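Local coordinates for glycosyl hydrolase family 2, TIM barrel domain protein (Faecalibacterium prausnitzii A2-165, PDB 6ED2) that probably hydrolyses beta-D-glucuronide conjugates, as a gut bacterial beta-glucuronidase of glycosyl hydrolase family 2, at residues A[410-415]-A[450-455]. Numbering follows the deposited sequence.
Sequences PALLKN and EEYFKP
Apolar helix-to-helix packing, in which the ring of Tyr-452 lies against Leu-412 and Leu-413, joins the N-terminal parts of helices 409-427 and 449-463 on the outside of the TIM barrel. The axes of 410-415 and 450-455 run nearly parallel, 19° apart, and come within 11.1 Å of each other at their closest. A long aromatic side chain suits that spacing: with CG anti to the backbone N (chi1 -167°), Tyr-452 reaches across to the other helix. Leu-413 runs alongside it, the two side chains pointing opposite ways. Its CD1 sits over one ring face, 3.9 Å from the centroid of Tyr-452 and 17° off the ring normal, a CH-pi contact. Leu-413 CB touches CE1 of Tyr-452 at 3.6 Å. The branched leucine thus serves two partners, for its other methyl, CD2, meets CG of Pro-455 at 4.2 Å. Pro-455, whose nitrogen carries no hydrogen to give to the preceding turn, lies where helix 449-463 kinks and offers Leu-413 a compact apolar surface. Leu-412 lies roughly perpendicular to the tyrosine, its CG 3.5 Å from Tyr-452 OH. The phenol suits this place because the hydroxyl of this buried residue is hydrogen-bonded to ND1 of His-416, one turn further along helix 409-427. Phe-383 and Phe-404 also pack on the tyrosine, and Leu-439 of strand 433-440 touches it from the barrel wall. Replacing Tyr-452 by an alanine is likely to open a gap between the helices, strip Leu-413 CD1 of its aromatic face and leave His-416 ND1 without this partner. Strand 433-440 follows the first helix and precedes the second, so the pair represents the neighbouring, nearly parallel outer helices typical of the (beta/alpha)8 barrel.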
loop_
_atom_site.group_PDB
_atom_site.type_symbol
_atom_site.label_atom_id
_atom_site.label_comp_id
_atom_site.label_asym_id
_atom_site.label_seq_id
_atom_site.Cartn_x
_atom_site.Cartn_y
_atom_site.Cartn_z
ATOM N N PRO A 410 10.071 -45.046 14.096
ATOM C CA PRO A 410 10.357 -46.034 13.038
ATOM C C PRO A 410 9.449 -45.884 11.833
ATOM O O PRO A 410 9.908 -46.062 10.698
ATOM C CB PRO A 410 10.153 -47.390 13.741
ATOM C CG PRO A 410 10.367 -47.103 15.199
ATOM C CD PRO A 410 9.791 -45.707 15.389
ATOM N N ALA A 411 8.168 -45.571 12.059
ATOM C CA ALA A 411 7.244 -45.349 10.952
ATOM C C ALA A 411 7.620 -44.094 10.170
ATOM O O ALA A 411 7.633 -44.107 8.935
ATOM C CB ALA A 411 5.807 -45.244 11.477
ATOM N N LEU A 412 7.962 -43.012 10.875
ATOM C CA LEU A 412 8.416 -41.802 10.199
ATOM C C LEU A 412 9.636 -42.086 9.333
ATOM O O LEU A 412 9.687 -41.689 8.160
ATOM C CB LEU A 412 8.719 -40.712 11.225
ATOM C CG LEU A 412 9.222 -39.394 10.639
ATOM C CD1 LEU A 412 8.133 -38.741 9.775
ATOM C CD2 LEU A 412 9.640 -38.469 11.775
ATOM N N LEU A 413 10.625 -42.790 9.888
ATOM C CA LEU A 413 11.839 -43.070 9.130
ATOM C C LEU A 413 11.530 -43.857 7.861
ATOM O O LEU A 413 12.133 -43.612 6.808
ATOM C CB LEU A 413 12.829 -43.826 10.009
ATOM C CG LEU A 413 14.168 -44.198 9.383
ATOM C CD1 LEU A 413 14.975 -42.951 9.005
ATOM C CD2 LEU A 413 14.943 -45.073 10.361
ATOM N N LYS A 414 10.582 -44.798 7.940
ATOM C CA LYS A 414 10.190 -45.568 6.761
ATOM C C LYS A 414 9.690 -44.655 5.641
ATOM O O LYS A 414 10.113 -44.783 4.485
ATOM C CB LYS A 414 9.123 -46.597 7.145
ATOM C CG LYS A 414 8.816 -47.636 6.065
ATOM C CD LYS A 414 7.959 -48.784 6.618
ATOM C CE LYS A 414 7.597 -49.810 5.541
ATOM N NZ LYS A 414 6.516 -49.304 4.643
ATOM N N ASN A 415 8.792 -43.717 5.970
ATOM C CA ASN A 415 8.304 -42.763 4.974
ATOM C C ASN A 415 9.416 -41.839 4.499
ATOM O O ASN A 415 9.470 -41.477 3.317
ATOM C CB ASN A 415 7.132 -41.962 5.548
ATOM C CG ASN A 415 5.893 -42.825 5.756
ATOM O OD1 ASN A 415 5.736 -43.854 5.106
ATOM N ND2 ASN A 415 5.025 -42.424 6.679
ATOM N N GLU A 450 21.103 -39.423 16.216
ATOM C CA GLU A 450 22.094 -40.201 15.479
ATOM C C GLU A 450 21.487 -41.476 14.911
ATOM O O GLU A 450 21.767 -41.845 13.767
ATOM C CB GLU A 450 23.286 -40.547 16.369
ATOM C CG GLU A 450 24.002 -39.357 16.947
ATOM C CD GLU A 450 23.639 -39.116 18.413
ATOM O OE1 GLU A 450 22.412 -39.032 18.756
ATOM O OE2 GLU A 450 24.596 -39.019 19.219
ATOM N N GLU A 451 20.664 -42.171 15.698
ATOM C CA GLU A 451 20.024 -43.382 15.196
ATOM C C GLU A 451 19.122 -43.076 14.002
ATOM O O GLU A 451 18.934 -43.928 13.126
ATOM C CB GLU A 451 19.227 -44.055 16.314
ATOM C CG GLU A 451 20.082 -44.628 17.477
ATOM C CD GLU A 451 20.550 -43.572 18.500
ATOM O OE1 GLU A 451 20.362 -42.340 18.287
ATOM O OE2 GLU A 451 21.125 -43.984 19.535
ATOM N N TYR A 452 18.571 -41.864 13.944
ATOM C CA TYR A 452 17.721 -41.477 12.827
ATOM C C TYR A 452 18.559 -41.034 11.630
ATOM O O TYR A 452 18.335 -41.503 10.511
ATOM C CB TYR A 452 16.759 -40.366 13.269
ATOM C CG TYR A 452 15.653 -40.117 12.289
ATOM C CD1 TYR A 452 14.462 -40.828 12.363
ATOM C CD2 TYR A 452 15.797 -39.183 11.274
ATOM C CE1 TYR A 452 13.438 -40.613 11.453
ATOM C CE2 TYR A 452 14.771 -38.954 10.359
ATOM C CZ TYR A 452 13.601 -39.679 10.455
ATOM O OH TYR A 452 12.598 -39.474 9.551
ATOM N N PHE A 453 19.554 -40.166 11.859
ATOM C CA PHE A 453 20.311 -39.576 10.753
ATOM C C PHE A 453 21.185 -40.606 10.047
ATOM O O PHE A 453 21.349 -40.544 8.819
ATOM C CB PHE A 453 21.205 -38.436 11.255
ATOM C CG PHE A 453 20.494 -37.120 11.462
ATOM C CD1 PHE A 453 21.128 -35.926 11.149
ATOM C CD2 PHE A 453 19.214 -37.074 11.986
ATOM C CE1 PHE A 453 20.493 -34.710 11.361
ATOM C CE2 PHE A 453 18.573 -35.868 12.207
ATOM C CZ PHE A 453 19.203 -34.688 11.893
ATOM N N LYS A 454 21.807 -41.521 10.810
ATOM C CA LYS A 454 22.839 -42.386 10.234
ATOM C C LYS A 454 22.311 -43.192 9.055
ATOM O O LYS A 454 22.898 -43.103 7.964
ATOM C CB LYS A 454 23.438 -43.301 11.314
ATOM C CG LYS A 454 24.536 -44.253 10.806
ATOM C CD LYS A 454 25.155 -45.020 11.991
ATOM C CE LYS A 454 26.232 -46.011 11.555
ATOM N NZ LYS A 454 25.651 -47.380 11.687
ATOM N N PRO A 455 21.217 -43.949 9.173
ATOM C CA PRO A 455 20.728 -44.673 7.988
ATOM C C PRO A 455 20.260 -43.755 6.869
ATOM O O PRO A 455 20.378 -44.135 5.701
ATOM C CB PRO A 455 19.578 -45.523 8.545
ATOM C CG PRO A 455 19.111 -44.768 9.748
ATOM C CD PRO A 455 20.351 -44.187 10.349
#